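Local coordinates for protein Non-reducing end beta-L-arabinofuranosidase (Bacteroides thetaiotaomicron, PDB 5MQO) that probably hydrolyses glycosidic linkages in complex plant pectin, as a family GH127 glycoside hydrolase of a human gut bacterium, at residues L263-I268 with A308-E313; Q318-L323 with E397-A402; E234-A239 with N281-P286. All blocks are in the same frame, centred on the assembly; numbering follows the deposited sequence.

Contact 1: L263-I268 with A308-E313; sequences LSKNLI and ADVYAE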
ATOM      1  N   LEU A 263     -26.716   2.137  -2.746  1.00 64.02           N
ATOM      2  CA  LEU A 263     -26.085   1.751  -3.999  1.00 63.39           C
ATOM      3  C   LEU A 263     -24.936   0.792  -3.686  1.00 63.15           C
ATOM      4  O   LEU A 263     -24.806  -0.234  -4.344  1.00 63.62           O
ATOM      5  CB  LEU A 263     -25.594   2.981  -4.801  1.00 62.66           C
ATOM      6  CG  LEU A 263     -24.531   2.754  -5.900  1.00 61.70           C
ATOM      7  CD1 LEU A 263     -25.051   1.757  -6.909  1.00 62.66           C
ATOM      8  CD2 LEU A 263     -24.116   4.035  -6.609  1.00 60.75           C
ATOM      9  N   SER A 264     -24.139   1.124  -2.670  1.00 60.83           N
ATOM     10  CA  SER A 264     -22.937   0.371  -2.344  1.00 59.90           C
ATOM     11  C   SER A 264     -23.278  -0.986  -1.763  1.00 58.58           C
ATOM     12  O   SER A 264     -22.516  -1.924  -1.953  1.00 59.17           O
ATOM     13  CB  SER A 264     -21.997   1.175  -1.410  1.00 59.90           C
ATOM     14  OG  SER A 264     -22.431   1.165  -0.059  1.00 61.59           O
ATOM     15  N   LYS A 265     -24.411  -1.098  -1.066  1.00 59.37           N
ATOM     16  CA  LYS A 265     -24.925  -2.413  -0.648  1.00 61.01           C
ATOM     17  C   LYS A 265     -25.368  -3.260  -1.833  1.00 61.81           C
ATOM     18  O   LYS A 265     -25.061  -4.444  -1.886  1.00 60.60           O
ATOM     19  CB  LYS A 265     -26.087  -2.276   0.316  1.00 62.40           C
ATOM     20  CG  LYS A 265     -25.657  -1.960   1.727  1.00 66.14           C
ATOM     21  CD  LYS A 265     -26.665  -1.101   2.488  1.00 68.75           C
ATOM     22  CE  LYS A 265     -27.888  -1.894   2.931  1.00 71.07           C
ATOM     23  NZ  LYS A 265     -28.698  -1.060   3.870  1.00 73.43           N
ATOM     24  N   ASN A 266     -26.102  -2.656  -2.767  1.00 63.03           N
ATOM     25  CA  ASN A 266     -26.548  -3.375  -3.971  1.00 66.06           C
ATOM     26  C   ASN A 266     -25.394  -3.893  -4.825  1.00 64.86           C
ATOM     27  O   ASN A 266     -25.422  -5.034  -5.286  1.00 66.32           O
ATOM     28  CB  ASN A 266     -27.503  -2.521  -4.826  1.00 69.27           C
ATOM     29  CG  ASN A 266     -28.849  -2.315  -4.153  1.00 73.25           C
ATOM     30  OD1 ASN A 266     -29.396  -3.232  -3.528  1.00 77.25           O
ATOM     31  ND2 ASN A 266     -29.382  -1.104  -4.252  1.00 74.77           N
ATOM     32  N   LEU A 267     -24.374  -3.067  -4.996  1.00 63.24           N
ATOM     33  CA  LEU A 267     -23.189  -3.456  -5.729  1.00 64.37           C
ATOM     34  C   LEU A 267     -22.528  -4.742  -5.202  1.00 63.11           C
ATOM     35  O   LEU A 267     -22.007  -5.526  -5.992  1.00 64.42           O
ATOM     36  CB  LEU A 267     -22.210  -2.281  -5.797  1.00 67.50           C
ATOM     37  CG  LEU A 267     -22.726  -1.160  -6.731  1.00 70.23           C
ATOM     38  CD1 LEU A 267     -22.079   0.176  -6.429  1.00 70.66           C
ATOM     39  CD2 LEU A 267     -22.510  -1.503  -8.199  1.00 72.37           C
ATOM     40  N   ILE A 268     -22.584  -4.972  -3.886  1.00 62.99           N
ATOM     41  CA  ILE A 268     -22.090  -6.229  -3.255  1.00 60.31           C
ATOM     42  C   ILE A 268     -23.084  -7.386  -3.493  1.00 62.27           C
ATOM     43  O   ILE A 268     -22.719  -8.517  -3.937  1.00 64.43           O
ATOM     44  CB  ILE A 268     -21.861  -6.037  -1.735  1.00 56.68           C
ATOM     45  CG1 ILE A 268     -20.739  -5.031  -1.476  1.00 56.19           C
ATOM     46  CG2 ILE A 268     -21.477  -7.352  -1.092  1.00 57.67           C
ATOM     47  CD1 ILE A 268     -20.598  -4.584  -0.032  1.00 56.56           C
ATOM     48  N   ALA A 308     -15.205  -3.755   3.188  1.00 47.56           N
ATOM     49  CA  ALA A 308     -14.874  -3.330   4.533  1.00 46.96           C
ATOM     50  C   ALA A 308     -15.462  -1.981   4.805  1.00 48.06           C
ATOM     51  O   ALA A 308     -15.983  -1.729   5.885  1.00 46.91           O
ATOM     52  CB  ALA A 308     -13.386  -3.286   4.726  1.00 46.68           C
ATOM     53  N   ASP A 309     -15.395  -1.121   3.799  1.00 50.85           N
ATOM     54  CA  ASP A 309     -16.069   0.177   3.844  1.00 50.81           C
ATOM     55  C   ASP A 309     -17.596   0.074   4.017  1.00 51.68           C
ATOM     56  O   ASP A 309     -18.180   0.814   4.810  1.00 53.12           O
ATOM     57  CB  ASP A 309     -15.689   1.024   2.618  1.00 50.14           C
ATOM     58  CG  ASP A 309     -14.495   1.910   2.877  1.00 50.02           C
ATOM     59  OD1 ASP A 309     -14.233   2.215   4.060  1.00 47.57           O
ATOM     60  OD2 ASP A 309     -13.837   2.325   1.898  1.00 51.61           O
ATOM     61  N   VAL A 310     -18.244  -0.860   3.324  1.00 53.36           N
ATOM     62  CA  VAL A 310     -19.680  -1.096   3.559  1.00 53.06           C
ATOM     63  C   VAL A 310     -19.894  -1.642   4.954  1.00 54.35           C
ATOM     64  O   VAL A 310     -20.796  -1.163   5.657  1.00 55.22           O
ATOM     65  CB  VAL A 310     -20.329  -2.006   2.504  1.00 52.77           C
ATOM     66  CG1 VAL A 310     -21.752  -2.429   2.921  1.00 51.84           C
ATOM     67  CG2 VAL A 310     -20.332  -1.275   1.158  1.00 52.95           C
ATOM     68  N   TYR A 311     -19.043  -2.583   5.381  1.00 54.92           N
ATOM     69  CA  TYR A 311     -19.153  -3.124   6.741  1.00 54.52           C
ATOM     70  C   TYR A 311     -19.067  -2.017   7.797  1.00 53.65           C
ATOM     71  O   TYR A 311     -19.821  -2.029   8.762  1.00 53.95           O
ATOM     72  CB  TYR A 311     -18.127  -4.223   7.032  1.00 55.48           C
ATOM     73  CG  TYR A 311     -18.222  -4.621   8.467  1.00 57.44           C
ATOM     74  CD1 TYR A 311     -19.221  -5.496   8.904  1.00 59.37           C
ATOM     75  CD2 TYR A 311     -17.390  -4.026   9.424  1.00 58.43           C
ATOM     76  CE1 TYR A 311     -19.349  -5.814  10.256  1.00 61.30           C
ATOM     77  CE2 TYR A 311     -17.506  -4.336  10.765  1.00 59.65           C
ATOM     78  CZ  TYR A 311     -18.471  -5.222  11.174  1.00 62.22           C
ATOM     79  OH  TYR A 311     -18.527  -5.469  12.505  1.00 66.11           O
ATOM     80  N   ALA A 312     -18.166  -1.055   7.599  1.00 53.55           N
ATOM     81  CA  ALA A 312     -18.019   0.070   8.532  1.00 54.73           C
ATOM     82  C   ALA A 312     -19.335   0.787   8.820  1.00 54.84           C
ATOM     83  O   ALA A 312     -19.522   1.306   9.914  1.00 52.09           O
ATOM     84  CB  ALA A 312     -17.020   1.079   7.995  1.00 53.90           C
ATOM     85  N   GLU A 313     -20.204   0.818   7.807  1.00 54.79           N
ATOM     86  CA  GLU A 313     -21.482   1.499   7.865  1.00 55.09           C
ATOM     87  C   GLU A 313     -22.618   0.584   8.274  1.00 54.20           C
ATOM     88  O   GLU A 313     -23.465   1.024   9.029  1.00 55.50           O
ATOM     89  CB  GLU A 313     -21.812   2.166   6.502  1.00 55.69           C
ATOM     90  CG  GLU A 313     -20.676   2.997   5.892  1.00 54.84           C
ATOM     91  CD  GLU A 313     -20.129   4.081   6.824  1.00 56.74           C
ATOM     92  OE1 GLU A 313     -20.911   4.620   7.673  1.00 57.76           O
ATOM     93  OE2 GLU A 313     -18.915   4.417   6.695  1.00 55.86           O
TER
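Val310 presents both of its methyl groups to one side of helix 258-270, and Ser264, Lys265 and Ile268 receive them. The contact is a worked example of helix packing through a single branched residue: the axes of the two short segments approach to 10.3 Å with their N-to-C directions 129° from each other, and 151 Å² is buried.

The apolar part is centred on Ile268. Its chain reaches end-on toward Val310, bringing CD1 to 3.5 Å from Val310 CG2; the same CD1 lies 3.6 Å from Val310 CB and 3.8 Å from Val310 CG1, so it meets the valine at its branch point. With Val310 CG1 trans to the backbone N (chi1 170°), CG2 falls beside that N; Ile268 is shared by both methyls, while CG2 alone meets Ser264 and CG1 alone meets Lys265. The aliphatic stem of Lys265 runs roughly at right angles to the valine, its CG 4.1 Å from Val310 CG1.

The polar part is muted. Ser264 OG sits 3.4 Å from Val310 CG2 in van der Waals contact, while its hydrogen bond goes back to Leu261 O in its own helix. Lys265 NZ turns to a salt bridge with Glu262. Cutting Val310 back to an alanine would keep CB but is likely to leave Ser264, the Lys265 stem and much of the Ile268 CD1 contact without a methyl partner, opening a gap.

With no hydrogen bond or salt bridge between these segments, the joint between two helices of the catalytic domain depends on shape, and the polar groups beside it are satisfied within helix 258-270.

Contact 2: Q318-L323 with E397-A402; sequences QLMKNL and EVTGDA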
ATOM      1  N   GLN A 318     -21.755 -11.030   8.668  1.00 57.40           N
ATOM      2  CA  GLN A 318     -21.405 -12.040   7.658  1.00 56.51           C
ATOM      3  C   GLN A 318     -20.277 -11.529   6.782  1.00 54.00           C
ATOM      4  O   GLN A 318     -19.314 -12.224   6.577  1.00 55.02           O
ATOM      5  CB  GLN A 318     -22.632 -12.452   6.833  1.00 56.67           C
ATOM      6  CG  GLN A 318     -22.365 -13.366   5.636  1.00 58.06           C
ATOM      7  CD  GLN A 318     -21.598 -14.644   5.954  1.00 58.65           C
ATOM      8  OE1 GLN A 318     -21.845 -15.311   6.959  1.00 60.00           O
ATOM      9  NE2 GLN A 318     -20.673 -15.001   5.077  1.00 57.52           N
ATOM     10  N   LEU A 319     -20.367 -10.284   6.349  1.00 51.99           N
ATOM     11  CA  LEU A 319     -19.273  -9.635   5.614  1.00 52.14           C
ATOM     12  C   LEU A 319     -17.878  -9.768   6.287  1.00 53.23           C
ATOM     13  O   LEU A 319     -16.900 -10.091   5.626  1.00 51.64           O
ATOM     14  CB  LEU A 319     -19.587  -8.163   5.389  1.00 49.92           C
ATOM     15  CG  LEU A 319     -20.898  -7.897   4.663  1.00 50.83           C
ATOM     16  CD1 LEU A 319     -21.158  -6.415   4.627  1.00 51.71           C
ATOM     17  CD2 LEU A 319     -20.878  -8.473   3.258  1.00 51.53           C
ATOM     18  N   MET A 320     -17.802  -9.537   7.596  1.00 55.39           N
ATOM     19  CA  MET A 320     -16.555  -9.711   8.359  1.00 54.93           C
ATOM     20  C   MET A 320     -16.176 -11.188   8.493  1.00 54.03           C
ATOM     21  O   MET A 320     -15.010 -11.504   8.649  1.00 51.91           O
ATOM     22  CB  MET A 320     -16.685  -9.055   9.740  1.00 56.59           C
ATOM     23  CG  MET A 320     -15.376  -8.778  10.487  1.00 58.90           C
ATOM     24  SD  MET A 320     -14.147  -7.637   9.804  1.00 59.93           S
ATOM     25  CE  MET A 320     -15.155  -6.615   8.722  1.00 56.85           C
ATOM     26  N   LYS A 321     -17.146 -12.096   8.436  1.00 56.38           N
ATOM     27  CA  LYS A 321     -16.819 -13.533   8.332  1.00 59.10           C
ATOM     28  C   LYS A 321     -16.085 -13.845   7.010  1.00 55.64           C
ATOM     29  O   LYS A 321     -15.135 -14.608   6.999  1.00 53.59           O
ATOM     30  CB  LYS A 321     -18.067 -14.426   8.511  1.00 64.83           C
ATOM     31  CG  LYS A 321     -17.993 -15.379   9.707  1.00 72.85           C
ATOM     32  CD  LYS A 321     -19.319 -15.610  10.456  1.00 77.50           C
ATOM     33  CE  LYS A 321     -19.026 -16.148  11.865  1.00 81.65           C
ATOM     34  NZ  LYS A 321     -20.158 -16.913  12.462  1.00 84.75           N
ATOM     35  N   ASN A 322     -16.530 -13.224   5.922  1.00 52.32           N
ATOM     36  CA  ASN A 322     -15.873 -13.344   4.639  1.00 51.09           C
ATOM     37  C   ASN A 322     -14.560 -12.613   4.653  1.00 49.48           C
ATOM     38  O   ASN A 322     -13.547 -13.175   4.268  1.00 51.21           O
ATOM     39  CB  ASN A 322     -16.755 -12.821   3.507  1.00 50.12           C
ATOM     40  CG  ASN A 322     -18.051 -13.607   3.379  1.00 49.19           C
ATOM     41  OD1 ASN A 322     -19.112 -13.107   3.721  1.00 48.17           O
ATOM     42  ND2 ASN A 322     -17.964 -14.850   2.900  1.00 48.55           N
ATOM     43  N   LEU A 323     -14.553 -11.378   5.125  1.00 49.48           N
ATOM     44  CA  LEU A 323     -13.345 -10.546   5.010  1.00 49.90           C
ATOM     45  C   LEU A 323     -12.210 -11.103   5.828  1.00 50.27           C
ATOM     46  O   LEU A 323     -11.067 -11.046   5.371  1.00 53.22           O
ATOM     47  CB  LEU A 323     -13.602  -9.088   5.376  1.00 50.02           C
ATOM     48  CG  LEU A 323     -14.483  -8.283   4.404  1.00 51.21           C
ATOM     49  CD1 LEU A 323     -14.821  -6.915   5.008  1.00 52.14           C
ATOM     50  CD2 LEU A 323     -13.844  -8.140   3.025  1.00 51.08           C
ATOM     51  N   GLU A 397      -9.235   0.253  10.702  1.00 52.16           N
ATOM     52  CA  GLU A 397     -10.209   1.244  11.237  1.00 56.30           C
ATOM     53  C   GLU A 397     -11.490   0.559  11.807  1.00 56.16           C
ATOM     54  O   GLU A 397     -12.003   0.942  12.833  1.00 55.30           O
ATOM     55  CB  GLU A 397     -10.532   2.347  10.193  1.00 57.09           C
ATOM     56  CG  GLU A 397      -9.294   3.122   9.703  1.00 57.72           C
ATOM     57  CD  GLU A 397      -9.503   4.615   9.412  1.00 59.20           C
ATOM     58  OE1 GLU A 397     -10.454   5.048   8.690  1.00 59.55           O
ATOM     59  OE2 GLU A 397      -8.663   5.389   9.914  1.00 58.51           O
ATOM     60  N   VAL A 398     -11.946  -0.491  11.147  1.00 56.72           N
ATOM     61  CA  VAL A 398     -13.069  -1.302  11.607  1.00 57.17           C
ATOM     62  C   VAL A 398     -12.824  -2.179  12.846  1.00 56.43           C
ATOM     63  O   VAL A 398     -13.790  -2.578  13.490  1.00 55.84           O
ATOM     64  CB  VAL A 398     -13.500  -2.223  10.443  1.00 58.67           C
ATOM     65  CG1 VAL A 398     -14.323  -3.403  10.904  1.00 60.63           C
ATOM     66  CG2 VAL A 398     -14.252  -1.424   9.393  1.00 58.42           C
ATOM     67  N   THR A 399     -11.570  -2.535  13.136  1.00 56.59           N
ATOM     68  CA  THR A 399     -11.240  -3.495  14.221  1.00 56.43           C
ATOM     69  C   THR A 399     -10.318  -3.006  15.341  1.00 58.22           C
ATOM     70  O   THR A 399     -10.336  -3.562  16.436  1.00 62.08           O
ATOM     71  CB  THR A 399     -10.587  -4.786  13.670  1.00 54.48           C
ATOM     72  OG1 THR A 399      -9.332  -4.490  13.049  1.00 52.00           O
ATOM     73  CG2 THR A 399     -11.485  -5.448  12.685  1.00 54.12           C
ATOM     74  N   GLY A 400      -9.471  -2.020  15.071  1.00 56.46           N
ATOM     75  CA  GLY A 400      -8.534  -1.552  16.064  1.00 55.06           C
ATOM     76  C   GLY A 400      -7.371  -2.484  16.292  1.00 55.58           C
ATOM     77  O   GLY A 400      -6.603  -2.263  17.211  1.00 56.99           O
ATOM     78  N   ASP A 401      -7.206  -3.495  15.434  1.00 55.51           N
ATOM     79  CA  ASP A 401      -6.194  -4.530  15.608  1.00 54.38           C
ATOM     80  C   ASP A 401      -4.912  -4.119  14.891  1.00 55.16           C
ATOM     81  O   ASP A 401      -4.893  -3.919  13.677  1.00 55.40           O
ATOM     82  CB  ASP A 401      -6.726  -5.838  15.037  1.00 54.47           C
ATOM     83  CG  ASP A 401      -5.934  -7.071  15.489  1.00 53.81           C
ATOM     84  OD1 ASP A 401      -4.671  -7.043  15.541  1.00 51.70           O
ATOM     85  OD2 ASP A 401      -6.614  -8.092  15.758  1.00 54.31           O
ATOM     86  N   ALA A 402      -3.827  -4.006  15.647  1.00 56.50           N
ATOM     87  CA  ALA A 402      -2.543  -3.567  15.092  1.00 56.85           C
ATOM     88  C   ALA A 402      -1.994  -4.458  13.950  1.00 58.02           C
ATOM     89  O   ALA A 402      -1.146  -4.008  13.157  1.00 59.94           O
ATOM     90  CB  ALA A 402      -1.518  -3.470  16.202  1.00 55.97           C
TER
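Met320 of helix 317-333 and Val398 of helix 382-399 meet end to end, the methionine methyl CE lying 4.0 Å from Val398 CG1. The example illustrates how a long, flexible side chain bridges helices whose backbones stay apart, for the closest CA atoms, those of Met320 and Val398, are 9.7 Å from each other. Met320 leaves its helix with CG trans to the backbone N (chi1 -162°), then bends at chi2 and chi3, so that CE comes nearer the valine than the sulfur does. Its SD makes a looser approach, 4.5 Å from Thr399 CG2. Tyr311 of helix 297-314 packs against both Met320 and Val398.

The hydrogen bonds run within each segment or to its surroundings. The Thr399 hydroxyl bonds to Met395 O in the preceding turn, and OG1 weakly accepts the Asp401 N-H at 3.3 Å. Gly400, the first residue past the helix, leaves helical geometry with a positive phi of 75°, and Asp401 follows as the N-cap of helix 402-416, its OD1 taking Lys403 N. On the far helix Gln318 NE2 gives a bond of 2.8 Å to Asn322 OD1, the donor 38° above the carbonyl plane. Asn322 ND2 in turn holds the backbone oxygens of Arg288 and Gln290, and Gln318 NE2 also bonds to Tyr291 OH.

Within the GH127 catalytic domain, then, a helix packs against another's end by apolar contact over a modest 78 Å², without a hydrogen bond or salt bridge. Polar chemistry is spent instead on shaping the turn between helices 382-399 and 402-416 and on attaching helix 317-333 to the loop before helix 297-314.

Contact 3: E234-A239 with N281-P286; sequences ELARNA and NQDRIP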
ATOM      1  N   GLU A 234     -26.964  -7.650 -16.322  1.00122.57           N
ATOM      2  CA  GLU A 234     -25.716  -8.159 -16.915  1.00123.91           C
ATOM      3  C   GLU A 234     -24.850  -7.048 -17.552  1.00117.91           C
ATOM      4  O   GLU A 234     -24.316  -7.220 -18.651  1.00114.88           O
ATOM      5  CB  GLU A 234     -26.020  -9.294 -17.935  1.00128.17           C
ATOM      6  CG  GLU A 234     -26.554 -10.592 -17.309  1.00129.94           C
ATOM      7  CD  GLU A 234     -27.717 -11.225 -18.077  1.00132.05           C
ATOM      8  OE1 GLU A 234     -27.644 -11.350 -19.317  1.00131.71           O
ATOM      9  OE2 GLU A 234     -28.718 -11.609 -17.437  1.00132.27           O
ATOM     10  N   LEU A 235     -24.746  -5.902 -16.877  1.00114.56           N
ATOM     11  CA  LEU A 235     -23.576  -5.041 -17.002  1.00116.71           C
ATOM     12  C   LEU A 235     -22.787  -5.185 -15.682  1.00119.83           C
ATOM     13  O   LEU A 235     -23.003  -4.465 -14.700  1.00108.26           O
ATOM     14  CB  LEU A 235     -23.930  -3.575 -17.339  1.00113.19           C
ATOM     15  CG  LEU A 235     -24.449  -3.205 -18.744  1.00111.46           C
ATOM     16  CD1 LEU A 235     -24.348  -1.717 -19.046  1.00109.50           C
ATOM     17  CD2 LEU A 235     -23.719  -3.961 -19.837  1.00113.04           C
ATOM     18  N   ALA A 236     -21.928  -6.205 -15.673  1.00121.02           N
ATOM     19  CA  ALA A 236     -20.820  -6.320 -14.739  1.00118.37           C
ATOM     20  C   ALA A 236     -19.692  -5.336 -15.126  1.00122.70           C
ATOM     21  O   ALA A 236     -18.911  -4.951 -14.255  1.00126.51           O
ATOM     22  CB  ALA A 236     -20.297  -7.765 -14.718  1.00114.75           C
ATOM     23  N   ARG A 237     -19.636  -4.911 -16.406  1.00127.33           N
ATOM     24  CA  ARG A 237     -18.511  -4.107 -16.981  1.00135.59           C
ATOM     25  C   ARG A 237     -18.404  -2.661 -16.499  1.00139.12           C
ATOM     26  O   ARG A 237     -17.304  -2.169 -16.230  1.00139.69           O
ATOM     27  CB  ARG A 237     -18.555  -4.090 -18.524  1.00139.72           C
ATOM     28  CG  ARG A 237     -17.803  -5.237 -19.194  1.00143.78           C
ATOM     29  CD  ARG A 237     -18.517  -5.752 -20.435  1.00146.72           C
ATOM     30  NE  ARG A 237     -19.850  -6.283 -20.111  1.00149.63           N
ATOM     31  CZ  ARG A 237     -20.602  -7.037 -20.915  1.00154.53           C
ATOM     32  NH1 ARG A 237     -20.183  -7.412 -22.126  1.00154.63           N
ATOM     33  NH2 ARG A 237     -21.799  -7.441 -20.490  1.00157.08           N
ATOM     34  N   ASN A 238     -19.536  -1.971 -16.470  1.00142.09           N
ATOM     35  CA  ASN A 238     -19.705  -0.702 -15.734  1.00141.34           C
ATOM     36  C   ASN A 238     -18.875  -0.554 -14.434  1.00138.45           C
ATOM     37  O   ASN A 238     -18.226   0.476 -14.229  1.00134.04           O
ATOM     38  CB  ASN A 238     -21.193  -0.533 -15.413  1.00145.71           C
ATOM     39  CG  ASN A 238     -21.836  -1.819 -14.890  1.00150.06           C
ATOM     40  OD1 ASN A 238     -21.143  -2.758 -14.485  1.00145.00           O
ATOM     41  ND2 ASN A 238     -23.162  -1.871 -14.902  1.00152.10           N
ATOM     42  N   ALA A 239     -18.900  -1.590 -13.586  1.00141.65           N
ATOM     43  CA  ALA A 239     -18.186  -1.623 -12.303  1.00141.37           C
ATOM     44  C   ALA A 239     -16.865  -2.410 -12.346  1.00152.59           C
ATOM     45  O   ALA A 239     -16.279  -2.606 -11.281  1.00164.41           O
ATOM     46  CB  ALA A 239     -19.089  -2.195 -11.208  1.00132.71           C
ATOM     47  N   ASN A 281     -12.920 -12.131 -12.241  1.00 51.52           N
ATOM     48  CA  ASN A 281     -13.636 -10.937 -11.737  1.00 51.65           C
ATOM     49  C   ASN A 281     -14.347 -11.142 -10.374  1.00 50.59           C
ATOM     50  O   ASN A 281     -15.280 -10.387 -10.039  1.00 50.55           O
ATOM     51  CB  ASN A 281     -14.606 -10.386 -12.791  1.00 53.13           C
ATOM     52  CG  ASN A 281     -15.185  -9.024 -12.397  1.00 57.80           C
ATOM     53  OD1 ASN A 281     -14.470  -8.119 -11.917  1.00 57.50           O
ATOM     54  ND2 ASN A 281     -16.511  -8.883 -12.565  1.00 61.08           N
ATOM     55  N   GLN A 282     -13.870 -12.104  -9.570  1.00 49.51           N
ATOM     56  CA  GLN A 282     -14.446 -12.446  -8.259  1.00 50.96           C
ATOM     57  C   GLN A 282     -15.998 -12.450  -8.275  1.00 53.04           C
ATOM     58  O   GLN A 282     -16.631 -11.943  -7.334  1.00 51.56           O
ATOM     59  CB  GLN A 282     -13.954 -11.478  -7.172  1.00 50.01           C
ATOM     60  CG  GLN A 282     -12.455 -11.301  -7.037  1.00 51.36           C
ATOM     61  CD  GLN A 282     -11.778 -10.613  -8.216  1.00 54.73           C
ATOM     62  OE1 GLN A 282     -12.274  -9.616  -8.745  1.00 57.75           O
ATOM     63  NE2 GLN A 282     -10.638 -11.162  -8.646  1.00 54.68           N
ATOM     64  N   ASP A 283     -16.610 -12.976  -9.344  1.00 52.59           N
ATOM     65  CA  ASP A 283     -18.070 -12.940  -9.465  1.00 54.49           C
ATOM     66  C   ASP A 283     -18.682 -14.216 -10.062  1.00 55.58           C
ATOM     67  O   ASP A 283     -19.772 -14.145 -10.644  1.00 55.25           O
ATOM     68  CB  ASP A 283     -18.561 -11.623 -10.170  1.00 56.30           C
ATOM     69  CG  ASP A 283     -18.363 -11.595 -11.715  1.00 59.62           C
ATOM     70  OD1 ASP A 283     -17.700 -12.490 -12.296  1.00 60.84           O
ATOM     71  OD2 ASP A 283     -18.881 -10.635 -12.363  1.00 62.77           O
ATOM     72  N   ARG A 284     -17.998 -15.363  -9.913  1.00 54.48           N
ATOM     73  CA  ARG A 284     -18.549 -16.670 -10.308  1.00 55.10           C
ATOM     74  C   ARG A 284     -19.678 -17.028  -9.344  1.00 55.04           C
ATOM     75  O   ARG A 284     -20.740 -17.497  -9.763  1.00 58.09           O
ATOM     76  CB  ARG A 284     -17.492 -17.796 -10.302  1.00 55.31           C
ATOM     77  CG  ARG A 284     -17.959 -19.092 -10.973  1.00 56.29           C
ATOM     78  CD  ARG A 284     -17.361 -20.369 -10.385  1.00 58.18           C
ATOM     79  NE  ARG A 284     -15.962 -20.608 -10.777  1.00 60.47           N
ATOM     80  CZ  ARG A 284     -15.538 -21.393 -11.780  1.00 61.50           C
ATOM     81  NH1 ARG A 284     -16.388 -22.038 -12.547  1.00 62.71           N
ATOM     82  NH2 ARG A 284     -14.231 -21.536 -12.029  1.00 61.75           N
ATOM     83  N   ILE A 285     -19.431 -16.765  -8.067  1.00 53.39           N
ATOM     84  CA  ILE A 285     -20.355 -17.041  -6.963  1.00 52.84           C
ATOM     85  C   ILE A 285     -20.613 -15.742  -6.201  1.00 51.08           C
ATOM     86  O   ILE A 285     -19.825 -14.808  -6.297  1.00 50.12           O
ATOM     87  CB  ILE A 285     -19.786 -18.152  -6.029  1.00 52.93           C
ATOM     88  CG1 ILE A 285     -18.595 -17.642  -5.162  1.00 52.51           C
ATOM     89  CG2 ILE A 285     -19.381 -19.368  -6.869  1.00 52.13           C
ATOM     90  CD1 ILE A 285     -17.790 -18.715  -4.452  1.00 51.57           C
ATOM     91  N   PRO A 286     -21.718 -15.666  -5.447  1.00 52.27           N
ATOM     92  CA  PRO A 286     -21.965 -14.469  -4.633  1.00 52.67           C
ATOM     93  C   PRO A 286     -20.856 -14.115  -3.654  1.00 51.06           C
ATOM     94  O   PRO A 286     -20.080 -14.966  -3.280  1.00 53.77           O
ATOM     95  CB  PRO A 286     -23.228 -14.849  -3.869  1.00 53.08           C
ATOM     96  CG  PRO A 286     -23.943 -15.707  -4.845  1.00 52.48           C
ATOM     97  CD  PRO A 286     -22.877 -16.567  -5.414  1.00 51.93           C
TER
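Two loops without regular helix or strand come closest at Ala236 and Asp283, whose CA atoms remain 8.9 Å apart, so no backbone hydrogen bond joins them and the contact passes through side chains. On one side the touching group is no more than the methyl of Ala236. Its CB points into the facing loop and lies 4.0 Å from Asp283 OD2, an approach of carbon to carboxylate oxygen at van der Waals distance. Asn281 approaches the same methyl loosely, with ND2 at 4.5 Å from Ala236 CB.

Asp283 and Asn281 are themselves linked. Asn281 ND2 donates a weak bond of 3.0 Å to Asp283 OD2, so the oxygen that faces the alanine also holds its neighbour's amide. The aspartate can do this because its CG sits between the backbone N and the carbonyl carbon (chi1 76°), while OD1 accepts the N-H of Thr278. Between them Gln282 has positive phi, and the chain bends sharply enough to bring both side chains near the same methyl.

The loops connect consecutive helices of the catalytic domain, which belongs to a clan of helical (alpha/alpha)6 toroids: loop 234-239 lies between helix 212-230 and helix 243-255, whereas loop 281-286 lies between helix 258-270 and helix 297-314. The contact thus illustrates how neighbouring connections at one end of such a helical array can lean on each other.

Arg271 NH1 reinforces the second loop through Asn281 O, and Arg299 NH1 makes a weak bond to Asn281 OD1. In the first loop, Arg237 NH2 folds back to Glu234 O, weakly at 3.1 Å, with the carbonyl oxygen at the edge of the guanidinium and in its plane. The Asn238 amide is crowded against Leu235 O in the model, so the position of Leu235 O, and any bond resting on it, is doubtful.

Following the chain from the N terminus, contact 3 opens first, at 234-239. Contact 1 opens at 263-268, before 281-286 closes contact 3, and itself closes only at 308-313; the two therefore cross, their centres about 15 Å apart and without touching. Contact 2 comes in series after both, opening at 318-323 on the very next helix and closing at 397-402, across a much longer excursion that includes short strands. Contacts 1 and 2 do touch, through Tyr311 and Ala308 of helix 297-314. Together they link helices 258-270, 297-314, 317-333 and 382-399 into one packed group, while contact 3 joins two inter-helix loops within the same catalytic domain.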